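PDB 6S8T: erythrocyte membrane protein 1 from Plasmodium falciparum, which probably binds the host receptor ICAM-1 through this DBLbeta domain, one part of a much longer surface protein implicated in the cytoadhesion of infected red blood cells. Local coordinates for residues Val299-Trp304 with Lys356-Ile361; Ser412-Ser415 with Gly419-His422; Glu303-Met308 with Tyr453-Pro458; Gln293-Met298 with Gln389-Phe394. One frame throughout, in Å; residues are numbered along the deposited sequence.

Contact 1: residues Val299-Trp304 with Lys356-Ile361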
loop_
_atom_site.group_PDB
_atom_site.type_symbol
_atom_site.label_atom_id
_atom_site.label_comp_id
_atom_site.label_asym_id
_atom_site.label_seq_id
_atom_site.Cartn_x
_atom_site.Cartn_y
_atom_site.Cartn_z
ATOM N N VAL A 299 2.535 -3.346 6.650
ATOM C CA VAL A 299 1.818 -2.576 7.665
ATOM C C VAL A 299 0.313 -2.630 7.411
ATOM O O VAL A 299 -0.486 -2.735 8.347
ATOM C CB VAL A 299 2.331 -1.123 7.704
ATOM C CG1 VAL A 299 1.511 -0.286 8.685
ATOM C CG2 VAL A 299 3.813 -1.077 8.063
ATOM N N GLU A 300 -0.094 -2.561 6.140
ATOM C CA GLU A 300 -1.513 -2.663 5.806
ATOM C C GLU A 300 -2.041 -4.073 6.049
ATOM O O GLU A 300 -3.208 -4.240 6.416
ATOM C CB GLU A 300 -1.741 -2.235 4.349
ATOM C CG GLU A 300 -3.211 -2.111 3.909
ATOM C CD GLU A 300 -3.357 -1.493 2.519
ATOM O OE1 GLU A 300 -2.323 -1.225 1.872
ATOM O OE2 GLU A 300 -4.506 -1.262 2.069
ATOM N N TRP A 301 -1.196 -5.095 5.864
ATOM C CA TRP A 301 -1.594 -6.466 6.176
ATOM C C TRP A 301 -1.877 -6.630 7.663
ATOM O O TRP A 301 -2.824 -7.324 8.050
ATOM C CB TRP A 301 -0.503 -7.446 5.727
ATOM C CG TRP A 301 -0.839 -8.917 5.920
ATOM C CD1 TRP A 301 -1.268 -9.791 4.961
ATOM C CD2 TRP A 301 -0.753 -9.677 7.138
ATOM N NE1 TRP A 301 -1.463 -11.039 5.504
ATOM C CE2 TRP A 301 -1.155 -10.997 6.838
ATOM C CE3 TRP A 301 -0.380 -9.370 8.452
ATOM C CZ2 TRP A 301 -1.194 -12.007 7.803
ATOM C CZ3 TRP A 301 -0.426 -10.371 9.410
ATOM C CH2 TRP A 301 -0.827 -11.676 9.078
ATOM N N ALA A 302 -1.059 -6.008 8.514
ATOM C CA ALA A 302 -1.249 -6.154 9.953
ATOM C C ALA A 302 -2.518 -5.452 10.422
ATOM O O ALA A 302 -3.197 -5.937 11.335
ATOM C CB ALA A 302 -0.030 -5.618 10.704
ATOM N N GLU A 303 -2.855 -4.311 9.814
ATOM C CA GLU A 303 -4.067 -3.599 10.212
ATOM C C GLU A 303 -5.314 -4.414 9.885
ATOM O O GLU A 303 -6.220 -4.540 10.717
ATOM C CB GLU A 303 -4.134 -2.223 9.539
ATOM C CG GLU A 303 -5.459 -1.496 9.795
ATOM C CD GLU A 303 -5.540 -0.116 9.155
ATOM O OE1 GLU A 303 -4.661 0.233 8.339
ATOM O OE2 GLU A 303 -6.496 0.624 9.469
ATOM N N TRP A 304 -5.376 -4.985 8.677
ATOM C CA TRP A 304 -6.552 -5.751 8.282
ATOM C C TRP A 304 -6.606 -7.131 8.927
ATOM O O TRP A 304 -7.699 -7.695 9.048
ATOM C CB TRP A 304 -6.624 -5.862 6.756
ATOM C CG TRP A 304 -7.082 -4.574 6.143
ATOM C CD1 TRP A 304 -6.294 -3.572 5.650
ATOM C CD2 TRP A 304 -8.437 -4.120 6.008
ATOM N NE1 TRP A 304 -7.075 -2.533 5.200
ATOM C CE2 TRP A 304 -8.393 -2.846 5.406
ATOM C CE3 TRP A 304 -9.682 -4.675 6.324
ATOM C CZ2 TRP A 304 -9.545 -2.118 5.114
ATOM C CZ3 TRP A 304 -10.827 -3.950 6.036
ATOM C CH2 TRP A 304 -10.751 -2.685 5.437
ATOM N N LYS A 356 -0.177 -18.348 8.212
ATOM C CA LYS A 356 0.709 -18.876 7.179
ATOM C C LYS A 356 1.252 -17.759 6.296
ATOM O O LYS A 356 2.408 -17.806 5.865
ATOM C CB LYS A 356 -0.018 -19.925 6.337
ATOM C CG LYS A 356 -0.257 -21.240 7.061
ATOM C CD LYS A 356 -0.738 -22.317 6.100
ATOM C CE LYS A 356 -0.829 -23.669 6.787
ATOM N NZ LYS A 356 -1.239 -24.743 5.840
ATOM N N GLN A 357 0.434 -16.740 6.024
ATOM C CA GLN A 357 0.908 -15.606 5.239
ATOM C C GLN A 357 1.971 -14.817 5.997
ATOM O O GLN A 357 2.978 -14.400 5.412
ATOM C CB GLN A 357 -0.270 -14.706 4.849
ATOM C CG GLN A 357 -1.373 -15.428 4.065
ATOM C CD GLN A 357 -2.426 -14.487 3.486
ATOM O OE1 GLN A 357 -2.665 -13.397 4.009
ATOM N NE2 GLN A 357 -3.056 -14.908 2.394
ATOM N N TRP A 358 1.775 -14.622 7.306
ATOM C CA TRP A 358 2.727 -13.844 8.096
ATOM C C TRP A 358 4.091 -14.521 8.174
ATOM O O TRP A 358 5.119 -13.833 8.188
ATOM C CB TRP A 358 2.164 -13.601 9.498
ATOM C CG TRP A 358 3.142 -12.982 10.466
ATOM C CD1 TRP A 358 3.780 -13.612 11.497
ATOM C CD2 TRP A 358 3.585 -11.619 10.493
ATOM N NE1 TRP A 358 4.592 -12.726 12.163
ATOM C CE2 TRP A 358 4.492 -11.496 11.566
ATOM C CE3 TRP A 358 3.307 -10.491 9.715
ATOM C CZ2 TRP A 358 5.120 -10.290 11.881
ATOM C CZ3 TRP A 358 3.930 -9.294 10.031
ATOM C CH2 TRP A 358 4.823 -9.204 11.103
ATOM N N ASN A 359 4.128 -15.856 8.209
ATOM C CA ASN A 359 5.405 -16.557 8.287
ATOM C C ASN A 359 6.243 -16.336 7.032
ATOM O O ASN A 359 7.473 -16.232 7.111
ATOM C CB ASN A 359 5.174 -18.049 8.525
ATOM C CG ASN A 359 4.851 -18.364 9.972
ATOM O OD1 ASN A 359 5.266 -17.646 10.884
ATOM N ND2 ASN A 359 4.108 -19.443 10.193
ATOM N N LYS A 360 5.602 -16.268 5.863
ATOM C CA LYS A 360 6.350 -15.968 4.648
ATOM C C LYS A 360 6.771 -14.506 4.604
ATOM O O LYS A 360 7.866 -14.192 4.118
ATOM C CB LYS A 360 5.522 -16.324 3.412
ATOM C CG LYS A 360 5.252 -17.807 3.253
ATOM C CD LYS A 360 4.520 -18.090 1.953
ATOM C CE LYS A 360 4.247 -19.574 1.787
ATOM N NZ LYS A 360 3.470 -19.861 0.548
ATOM N N ILE A 361 5.927 -13.603 5.110
ATOM C CA ILE A 361 6.246 -12.178 5.090
ATOM C C ILE A 361 7.435 -11.882 5.999
ATOM O O ILE A 361 8.377 -11.184 5.607
ATOM C CB ILE A 361 5.015 -11.345 5.490
ATOM C CG1 ILE A 361 3.929 -11.445 4.418
ATOM C CG2 ILE A 361 5.403 -9.892 5.743
ATOM C CD1 ILE A 361 2.664 -10.681 4.763
#
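Trp301 carries its CG opposite the backbone N (chi1 -176°), which sends the indole across the gap to Gln357, Trp358 and Ile361. Gln357 has its CG beside the backbone N (chi1 -57°), and its extended chain brings the amide oxygen to the indole rim. The bond from Trp301 NE1 to Gln357 OE1 measures 3.0 Å and is almost straight, with the acceptor close to the ring plane. Ile361 approaches from a different direction: its CD1 sits over one face of the indole, 4.0 Å from the centroid of the five-membered ring, a CH-pi contact. The two helices, 293-319 and 335-372, run nearly antiparallel here, their short axes 11.9 Å apart, as a pair within the largely helical DBL domain; residues 356-361 fall in a predicted coiled-coil stretch. At that spacing the large indole reaches most of the way between the backbones. On its benzo side, Trp301 CH2 meets Trp358 CB at 3.6 Å, while the two six-membered rings lie nearly parallel (26°) but offset, with little of one above the other. The amide of Gln357 is held from its other end too, since NE2 bonds to the backbone oxygen of Trp96, whose ring also meets Trp301 edge-to-face.

Contact 2: residues Ser412-Ser415 with Gly419-His422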
loop_
_atom_site.group_PDB
_atom_site.type_symbol
_atom_site.label_atom_id
_atom_site.label_comp_id
_atom_site.label_asym_id
_atom_site.label_seq_id
_atom_site.Cartn_x
_atom_site.Cartn_y
_atom_site.Cartn_z
ATOM N N SER A 412 18.028 -3.175 18.332
ATOM C CA SER A 412 17.076 -2.426 17.535
ATOM C C SER A 412 15.856 -3.282 17.231
ATOM O O SER A 412 16.004 -4.440 16.815
ATOM C CB SER A 412 17.713 -1.949 16.223
ATOM O OG SER A 412 16.742 -1.371 15.367
ATOM N N PRO A 413 14.640 -2.759 17.414
ATOM C CA PRO A 413 13.447 -3.536 17.046
ATOM C C PRO A 413 13.272 -3.713 15.548
ATOM O O PRO A 413 12.526 -4.609 15.137
ATOM C CB PRO A 413 12.296 -2.718 17.646
ATOM C CG PRO A 413 12.827 -1.322 17.696
ATOM C CD PRO A 413 14.294 -1.457 18.010
ATOM N N TYR A 414 13.930 -2.900 14.720
ATOM C CA TYR A 414 13.749 -2.996 13.274
ATOM C C TYR A 414 14.408 -4.225 12.657
ATOM O O TYR A 414 14.330 -4.392 11.434
ATOM C CB TYR A 414 14.280 -1.732 12.593
ATOM C CG TYR A 414 13.447 -0.505 12.883
ATOM C CD1 TYR A 414 12.301 -0.235 12.149
ATOM C CD2 TYR A 414 13.804 0.380 13.891
ATOM C CE1 TYR A 414 11.530 0.880 12.409
ATOM C CE2 TYR A 414 13.037 1.505 14.155
ATOM C CZ TYR A 414 11.898 1.744 13.408
ATOM O OH TYR A 414 11.127 2.854 13.659
ATOM N N SER A 415 15.044 -5.090 13.447
ATOM C CA SER A 415 15.676 -6.274 12.884
ATOM C C SER A 415 14.691 -7.401 12.593
ATOM O O SER A 415 15.098 -8.418 12.020
ATOM C CB SER A 415 16.780 -6.776 13.818
ATOM O OG SER A 415 16.270 -7.052 15.110
ATOM N N GLY A 419 8.978 -6.395 14.972
ATOM C CA GLY A 419 9.453 -5.152 15.555
ATOM C C GLY A 419 9.073 -3.940 14.725
ATOM O O GLY A 419 8.701 -2.897 15.269
ATOM N N TYR A 420 9.162 -4.062 13.396
ATOM C CA TYR A 420 8.745 -2.971 12.521
ATOM C C TYR A 420 7.268 -2.636 12.718
ATOM O O TYR A 420 6.892 -1.457 12.750
ATOM C CB TYR A 420 9.021 -3.332 11.058
ATOM C CG TYR A 420 8.899 -2.159 10.101
ATOM C CD1 TYR A 420 7.652 -1.720 9.649
ATOM C CD2 TYR A 420 10.030 -1.487 9.653
ATOM C CE1 TYR A 420 7.546 -0.642 8.779
ATOM C CE2 TYR A 420 9.935 -0.415 8.788
ATOM C CZ TYR A 420 8.696 0.005 8.354
ATOM O OH TYR A 420 8.613 1.073 7.496
ATOM N N ILE A 421 6.417 -3.658 12.850
ATOM C CA ILE A 421 4.983 -3.420 13.030
ATOM C C ILE A 421 4.727 -2.672 14.334
ATOM O O ILE A 421 3.955 -1.709 14.376
ATOM C CB ILE A 421 4.203 -4.749 12.977
ATOM C CG1 ILE A 421 4.210 -5.331 11.562
ATOM C CG2 ILE A 421 2.769 -4.561 13.481
ATOM C CD1 ILE A 421 3.577 -4.432 10.521
ATOM N N HIS A 422 5.377 -3.096 15.417
ATOM C CA HIS A 422 5.161 -2.425 16.694
ATOM C C HIS A 422 5.766 -1.027 16.736
ATOM O O HIS A 422 5.403 -0.244 17.620
ATOM C CB HIS A 422 5.711 -3.282 17.838
ATOM C CG HIS A 422 4.872 -4.487 18.140
ATOM N ND1 HIS A 422 3.617 -4.398 18.702
ATOM C CD2 HIS A 422 5.106 -5.808 17.950
ATOM C CE1 HIS A 422 3.113 -5.611 18.848
ATOM N NE2 HIS A 422 3.996 -6.484 18.399
#
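Pro413 O lies against Gly419 CA at 3.1 Å in a CA-H...O contact, the tightest point between the 3-10 turn and the start of helix 417-424. Gly419, with no side chain, presents its CA-H directly to this carbonyl, and Pro413 CA and Gly419 CA are 4.6 Å apart. The tyrosines beside them belong to the same tightly packed, buried part. Tyr414 turns its ring edge to Tyr420, CD1 to CD2 at 3.6 Å, and the rings meet obliquely, planes 78° apart. Tyr414 reaches there because its CG stands beside the backbone N (chi1 -69°); its hydroxyl continues past the contact to Glu424 and the backbone N of Ile15. Ser415, by contrast, is partly exposed and turns from the helix, its OG donating back to Ser412 O at 3.1 Å. His422 is also partly exposed on the helix side, and its NE2 is bonded to the backbone N of Phe436. Tyr420 packs inward on Leu295, Met298 and Val299 of helix 293-319. Within the loop, Ser412 OG accepts from Tyr414 N at 3.3 Å, an ST turn that leads into the 3-10 segment just ahead of the short helix.

Contact 3: residues Glu303-Met308 with Tyr453-Pro458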
loop_
_atom_site.group_PDB
_atom_site.type_symbol
_atom_site.label_atom_id
_atom_site.label_comp_id
_atom_site.label_asym_id
_atom_site.label_seq_id
_atom_site.Cartn_x
_atom_site.Cartn_y
_atom_site.Cartn_z
ATOM N N GLU A 303 -2.855 -4.311 9.814
ATOM C CA GLU A 303 -4.067 -3.599 10.212
ATOM C C GLU A 303 -5.314 -4.414 9.885
ATOM O O GLU A 303 -6.220 -4.540 10.717
ATOM C CB GLU A 303 -4.134 -2.223 9.539
ATOM C CG GLU A 303 -5.459 -1.496 9.795
ATOM C CD GLU A 303 -5.540 -0.116 9.155
ATOM O OE1 GLU A 303 -4.661 0.233 8.339
ATOM O OE2 GLU A 303 -6.496 0.624 9.469
ATOM N N TRP A 304 -5.376 -4.985 8.677
ATOM C CA TRP A 304 -6.552 -5.751 8.282
ATOM C C TRP A 304 -6.606 -7.131 8.927
ATOM O O TRP A 304 -7.699 -7.695 9.048
ATOM C CB TRP A 304 -6.624 -5.862 6.756
ATOM C CG TRP A 304 -7.082 -4.574 6.143
ATOM C CD1 TRP A 304 -6.294 -3.572 5.650
ATOM C CD2 TRP A 304 -8.437 -4.120 6.008
ATOM N NE1 TRP A 304 -7.075 -2.533 5.200
ATOM C CE2 TRP A 304 -8.393 -2.846 5.406
ATOM C CE3 TRP A 304 -9.682 -4.675 6.324
ATOM C CZ2 TRP A 304 -9.545 -2.118 5.114
ATOM C CZ3 TRP A 304 -10.827 -3.950 6.036
ATOM C CH2 TRP A 304 -10.751 -2.685 5.437
ATOM N N PHE A 305 -5.464 -7.680 9.352
ATOM C CA PHE A 305 -5.501 -8.884 10.178
ATOM C C PHE A 305 -6.128 -8.595 11.534
ATOM O O PHE A 305 -6.881 -9.421 12.064
ATOM C CB PHE A 305 -4.097 -9.457 10.376
ATOM C CG PHE A 305 -4.006 -10.420 11.531
ATOM C CD1 PHE A 305 -4.444 -11.727 11.391
ATOM C CD2 PHE A 305 -3.511 -10.012 12.764
ATOM C CE1 PHE A 305 -4.378 -12.618 12.452
ATOM C CE2 PHE A 305 -3.444 -10.897 13.828
ATOM C CZ PHE A 305 -3.879 -12.202 13.672
ATOM N N CYS A 306 -5.809 -7.435 12.118
ATOM C CA CYS A 306 -6.365 -7.099 13.424
ATOM C C CYS A 306 -7.861 -6.816 13.347
ATOM O O CYS A 306 -8.589 -7.098 14.304
ATOM C CB CYS A 306 -5.616 -5.908 14.027
ATOM S SG CYS A 306 -3.989 -6.339 14.737
ATOM N N LYS A 307 -8.339 -6.265 12.227
ATOM C CA LYS A 307 -9.779 -6.073 12.063
ATOM C C LYS A 307 -10.506 -7.408 11.980
ATOM O O LYS A 307 -11.572 -7.578 12.582
ATOM C CB LYS A 307 -10.067 -5.234 10.817
ATOM C CG LYS A 307 -9.672 -3.775 10.930
ATOM C CD LYS A 307 -10.018 -3.014 9.655
ATOM C CE LYS A 307 -9.899 -1.513 9.856
ATOM N NZ LYS A 307 -10.886 -1.016 10.864
ATOM N N MET A 308 -9.949 -8.366 11.233
ATOM C CA MET A 308 -10.534 -9.701 11.171
ATOM C C MET A 308 -10.465 -10.390 12.528
ATOM O O MET A 308 -11.449 -10.995 12.975
ATOM C CB MET A 308 -9.818 -10.533 10.102
ATOM C CG MET A 308 -10.292 -11.981 9.971
ATOM S SD MET A 308 -9.492 -13.139 11.109
ATOM C CE MET A 308 -7.765 -12.785 10.793
ATOM N N TYR A 453 0.168 -13.534 22.265
ATOM C CA TYR A 453 0.596 -13.744 20.888
ATOM C C TYR A 453 -0.601 -13.682 19.943
ATOM O O TYR A 453 -1.657 -14.259 20.216
ATOM C CB TYR A 453 1.309 -15.093 20.771
ATOM C CG TYR A 453 1.865 -15.417 19.402
ATOM C CD1 TYR A 453 2.584 -14.476 18.675
ATOM C CD2 TYR A 453 1.693 -16.681 18.849
ATOM C CE1 TYR A 453 3.101 -14.781 17.426
ATOM C CE2 TYR A 453 2.204 -16.994 17.606
ATOM C CZ TYR A 453 2.906 -16.043 16.899
ATOM O OH TYR A 453 3.416 -16.363 15.661
ATOM N N THR A 454 -0.432 -12.966 18.824
ATOM C CA THR A 454 -1.554 -12.730 17.916
ATOM C C THR A 454 -2.055 -14.018 17.276
ATOM O O THR A 454 -3.255 -14.152 17.013
ATOM C CB THR A 454 -1.168 -11.729 16.823
ATOM O OG1 THR A 454 0.007 -12.183 16.139
ATOM C CG2 THR A 454 -0.906 -10.353 17.414
ATOM N N PHE A 455 -1.161 -14.974 17.018
ATOM C CA PHE A 455 -1.520 -16.225 16.363
ATOM C C PHE A 455 -1.591 -17.392 17.344
ATOM O O PHE A 455 -1.304 -18.535 16.973
ATOM C CB PHE A 455 -0.535 -16.528 15.235
ATOM C CG PHE A 455 -0.287 -15.359 14.321
ATOM C CD1 PHE A 455 -1.245 -14.961 13.403
ATOM C CD2 PHE A 455 0.906 -14.657 14.381
ATOM C CE1 PHE A 455 -1.020 -13.882 12.565
ATOM C CE2 PHE A 455 1.137 -13.579 13.544
ATOM C CZ PHE A 455 0.174 -13.192 12.636
ATOM N N LYS A 456 -1.974 -17.124 18.590
ATOM C CA LYS A 456 -2.089 -18.162 19.610
ATOM C C LYS A 456 -3.342 -18.983 19.334
ATOM O O LYS A 456 -4.464 -18.485 19.478
ATOM C CB LYS A 456 -2.130 -17.531 20.998
ATOM C CG LYS A 456 -1.870 -18.495 22.139
ATOM C CD LYS A 456 -0.507 -19.151 22.003
ATOM C CE LYS A 456 0.092 -19.442 23.368
ATOM N NZ LYS A 456 -0.862 -20.176 24.237
ATOM N N ASP A 457 -3.156 -20.244 18.934
ATOM C CA ASP A 457 -4.298 -21.083 18.575
ATOM C C ASP A 457 -5.225 -21.350 19.755
ATOM O O ASP A 457 -6.452 -21.252 19.577
ATOM C CB ASP A 457 -3.804 -22.386 17.935
ATOM C CG ASP A 457 -2.837 -22.146 16.792
ATOM O OD1 ASP A 457 -3.015 -21.151 16.058
ATOM O OD2 ASP A 457 -1.896 -22.951 16.631
ATOM N N PRO A 458 -4.746 -21.694 20.950
ATOM C CA PRO A 458 -5.636 -21.722 22.112
ATOM C C PRO A 458 -5.647 -20.376 22.812
ATOM O O PRO A 458 -4.651 -19.983 23.439
ATOM C CB PRO A 458 -5.025 -22.816 22.997
ATOM C CG PRO A 458 -3.571 -22.758 22.695
ATOM C CD PRO A 458 -3.427 -22.281 21.268
#
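Phe305 projects from helix 293-319 toward a type I beta turn running from Tyr453 to Lys456, a turn closed by a weak bond, 3.3 Å from Lys456 N to Tyr453 O. Its two central residues, Thr454 and Phe455, make the contact; no hydrogen bond crosses the segments, and the side chains meet through carbon. Phe455 CE1 lies over one face of the Phe305 ring, 3.5 Å from Phe305 CZ. The two phenylalanine rings meet obliquely, planes 43° apart and centroids 5.0 Å. With CG beside its backbone N (chi1 -48°), Phe455 swings its ring from the turn to the phenylalanine of the helix. Thr454 reaches the same ring with CB, 3.9 Å from Phe305 CE2. Its hydroxyl is directed elsewhere: OG1 sits 3.1 Å above the plane of the Phe455 ring, toward the rim, and Phe455 N in turn lies over the centre of the Tyr453 ring. Trp301 lies nearly parallel to Phe305, and Trp358 meets Phe455, which extends the aromatic group into the helix pair. The turn is tied further by backbone bonds between Thr454 and Gln435. One residue along the helix, Cys306 forms a disulfide with Cys430, so both a covalent bridge and this aromatic contact join the helix to the C-terminal loop region of a disulfide-rich DBL domain.

Contact 4: residues Gln293-Met298 with Gln389-Phe394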
loop_
_atom_site.group_PDB
_atom_site.type_symbol
_atom_site.label_atom_id
_atom_site.label_comp_id
_atom_site.label_asym_id
_atom_site.label_seq_id
_atom_site.Cartn_x
_atom_site.Cartn_y
_atom_site.Cartn_z
ATOM N N GLN A 293 7.426 -0.266 -1.120
ATOM C CA GLN A 293 6.063 -0.789 -1.197
ATOM C C GLN A 293 5.896 -2.078 -0.394
ATOM O O GLN A 293 4.837 -2.303 0.202
ATOM C CB GLN A 293 5.675 -1.009 -2.663
ATOM C CG GLN A 293 4.245 -1.514 -2.886
ATOM C CD GLN A 293 3.872 -1.568 -4.358
ATOM O OE1 GLN A 293 4.339 -2.434 -5.098
ATOM N NE2 GLN A 293 3.032 -0.636 -4.791
ATOM N N ARG A 294 6.922 -2.932 -0.357
ATOM C CA ARG A 294 6.808 -4.179 0.393
ATOM C C ARG A 294 6.605 -3.920 1.882
ATOM O O ARG A 294 5.970 -4.725 2.573
ATOM C CB ARG A 294 8.045 -5.054 0.168
ATOM C CG ARG A 294 7.921 -6.471 0.724
ATOM C CD ARG A 294 9.193 -7.287 0.512
ATOM N NE ARG A 294 9.533 -7.444 -0.900
ATOM C CZ ARG A 294 9.066 -8.413 -1.682
ATOM N NH1 ARG A 294 8.228 -9.319 -1.193
ATOM N NH2 ARG A 294 9.435 -8.474 -2.957
ATOM N N LEU A 295 7.122 -2.804 2.397
ATOM C CA LEU A 295 6.904 -2.479 3.802
ATOM C C LEU A 295 5.546 -1.826 4.028
ATOM O O LEU A 295 4.926 -2.047 5.075
ATOM C CB LEU A 295 8.022 -1.570 4.321
ATOM C CG LEU A 295 9.432 -2.189 4.322
ATOM C CD1 LEU A 295 10.487 -1.142 4.648
ATOM C CD2 LEU A 295 9.517 -3.353 5.298
ATOM N N ARG A 296 5.066 -1.026 3.069
ATOM C CA ARG A 296 3.738 -0.430 3.205
ATOM C C ARG A 296 2.665 -1.509 3.247
ATOM O O ARG A 296 1.786 -1.496 4.116
ATOM C CB ARG A 296 3.469 0.553 2.062
ATOM C CG ARG A 296 4.520 1.654 1.917
ATOM C CD ARG A 296 4.051 2.782 0.991
ATOM N NE ARG A 296 3.478 2.304 -0.267
ATOM C CZ ARG A 296 4.123 2.261 -1.430
ATOM N NH1 ARG A 296 3.502 1.812 -2.514
ATOM N NH2 ARG A 296 5.387 2.663 -1.513
ATOM N N TRP A 297 2.745 -2.477 2.330
ATOM C CA TRP A 297 1.747 -3.540 2.278
ATOM C C TRP A 297 1.770 -4.406 3.534
ATOM O O TRP A 297 0.716 -4.882 3.973
ATOM C CB TRP A 297 1.963 -4.393 1.026
ATOM C CG TRP A 297 1.615 -3.688 -0.260
ATOM C CD1 TRP A 297 1.145 -2.410 -0.399
ATOM C CD2 TRP A 297 1.695 -4.231 -1.583
ATOM N NE1 TRP A 297 0.933 -2.126 -1.728
ATOM C CE2 TRP A 297 1.265 -3.227 -2.475
ATOM C CE3 TRP A 297 2.098 -5.467 -2.100
ATOM C CZ2 TRP A 297 1.221 -3.424 -3.853
ATOM C CZ3 TRP A 297 2.056 -5.661 -3.468
ATOM C CH2 TRP A 297 1.618 -4.645 -4.329
ATOM N N MET A 298 2.953 -4.615 4.128
ATOM C CA MET A 298 3.040 -5.375 5.374
ATOM C C MET A 298 2.320 -4.659 6.512
ATOM O O MET A 298 1.582 -5.291 7.279
ATOM C CB MET A 298 4.510 -5.624 5.738
ATOM C CG MET A 298 4.727 -6.312 7.086
ATOM S SD MET A 298 6.467 -6.561 7.535
ATOM C CE MET A 298 6.945 -4.916 8.059
ATOM N N GLN A 389 17.009 -3.641 -4.783
ATOM C CA GLN A 389 17.860 -2.474 -4.555
ATOM C C GLN A 389 17.198 -1.466 -3.625
ATOM O O GLN A 389 17.850 -0.925 -2.723
ATOM C CB GLN A 389 18.210 -1.808 -5.888
ATOM C CG GLN A 389 19.054 -2.662 -6.820
ATOM C CD GLN A 389 20.454 -2.895 -6.287
ATOM O OE1 GLN A 389 20.786 -3.994 -5.841
ATOM N NE2 GLN A 389 21.283 -1.860 -6.333
ATOM N N GLN A 390 15.904 -1.191 -3.830
ATOM C CA GLN A 390 15.217 -0.223 -2.980
ATOM C C GLN A 390 15.122 -0.718 -1.541
ATOM O O GLN A 390 15.239 0.075 -0.598
ATOM C CB GLN A 390 13.823 0.082 -3.544
ATOM C CG GLN A 390 13.057 1.156 -2.767
ATOM C CD GLN A 390 11.703 1.517 -3.388
ATOM O OE1 GLN A 390 11.247 0.885 -4.340
ATOM N NE2 GLN A 390 11.063 2.548 -2.846
ATOM N N MET A 391 14.928 -2.025 -1.349
ATOM C CA MET A 391 14.835 -2.564 0.005
ATOM C C MET A 391 16.184 -2.525 0.717
ATOM O O MET A 391 16.259 -2.147 1.892
ATOM C CB MET A 391 14.291 -3.996 -0.026
ATOM C CG MET A 391 12.794 -4.104 -0.280
ATOM S SD MET A 391 11.786 -3.378 1.034
ATOM C CE MET A 391 12.336 -4.294 2.470
ATOM N N VAL A 392 17.259 -2.919 0.028
ATOM C CA VAL A 392 18.575 -2.947 0.667
ATOM C C VAL A 392 19.040 -1.535 1.000
ATOM O O VAL A 392 19.599 -1.290 2.077
ATOM C CB VAL A 392 19.594 -3.685 -0.221
ATOM C CG1 VAL A 392 21.004 -3.490 0.318
ATOM C CG2 VAL A 392 19.256 -5.166 -0.295
ATOM N N HIS A 393 18.818 -0.583 0.089
ATOM C CA HIS A 393 19.227 0.792 0.356
ATOM C C HIS A 393 18.471 1.376 1.542
ATOM O O HIS A 393 19.061 2.065 2.381
ATOM C CB HIS A 393 19.027 1.659 -0.883
ATOM C CG HIS A 393 19.529 3.060 -0.718
ATOM N ND1 HIS A 393 18.690 4.152 -0.666
ATOM C CD2 HIS A 393 20.786 3.545 -0.574
ATOM C CE1 HIS A 393 19.409 5.250 -0.508
ATOM N NE2 HIS A 393 20.683 4.909 -0.447
ATOM N N PHE A 394 17.164 1.114 1.631
ATOM C CA PHE A 394 16.385 1.620 2.758
ATOM C C PHE A 394 16.870 1.016 4.072
ATOM O O PHE A 394 17.073 1.732 5.059
ATOM C CB PHE A 394 14.898 1.327 2.536
ATOM C CG PHE A 394 13.991 1.952 3.560
ATOM C CD1 PHE A 394 13.543 3.255 3.408
ATOM C CD2 PHE A 394 13.572 1.231 4.665
ATOM C CE1 PHE A 394 12.702 3.832 4.343
ATOM C CE2 PHE A 394 12.732 1.803 5.604
ATOM C CZ PHE A 394 12.296 3.104 5.442
HETATM O O HOH W 1 8.330 0.754 -3.570
#
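Leu295 meets both Met391 and Phe394 with different branches of its side chain. Its CG is 4.0 Å from Met391 CE, with CD2 close to the same methyl, while its CD1 lies 3.8 Å from Phe394 CE2, approaching that ring obliquely. Met391 bends at both chi2 (-64°) and chi3 (-58°), curling its methyl back onto the leucine, and its SD comes to 4.2 Å from Arg294 CB. No direct hydrogen bond crosses between the segments. Instead a water accepts from Gln293 N at 2.8 Å and lies 3.0 Å from Gln390 OE1, linking the first turn of one helix to the side chain of the other. Further out, Arg294 NE forms a salt bridge with Asp387, and the side-chain amide of Gln293 bonds through NE2 to Asp188 and Asp197 and through OE1 to the backbone N of Leu198. Pro292 touches both Met391 and Phe394. The axes of the two short segments, 10.9 Å apart, run at 81° to each other; helix 335-372 packs on Leu295 and Met391 through Tyr365 and Leu368, helix 417-424 reaches Leu295 through Tyr420, and helix 16-32 covers Phe394 with Met19 and Met23.

Helix 293-319 runs through contacts 4, 1 and 3 in order along its length, meeting a crossing helix, a nearly antiparallel helix and a loop in turn. Contact 2 joins them from the side: Tyr420 and Ile421 pack on Met298, Val299 and Ala302. Contacts 2, 3 and 4 are buried, whereas contact 1 is partly buried and has a direct side-chain hydrogen bond. Contact 4 packs leucine against methionine and phenylalanine with one bridging water, contact 3 relies on aromatic packing, and contact 2 combines a close backbone approach with a tyrosine pair. Contacts 1 and 3 merge where Phe455 touches both Trp301 and Trp358, while contacts 3 and 4, with centres about 23 Å apart, do not touch.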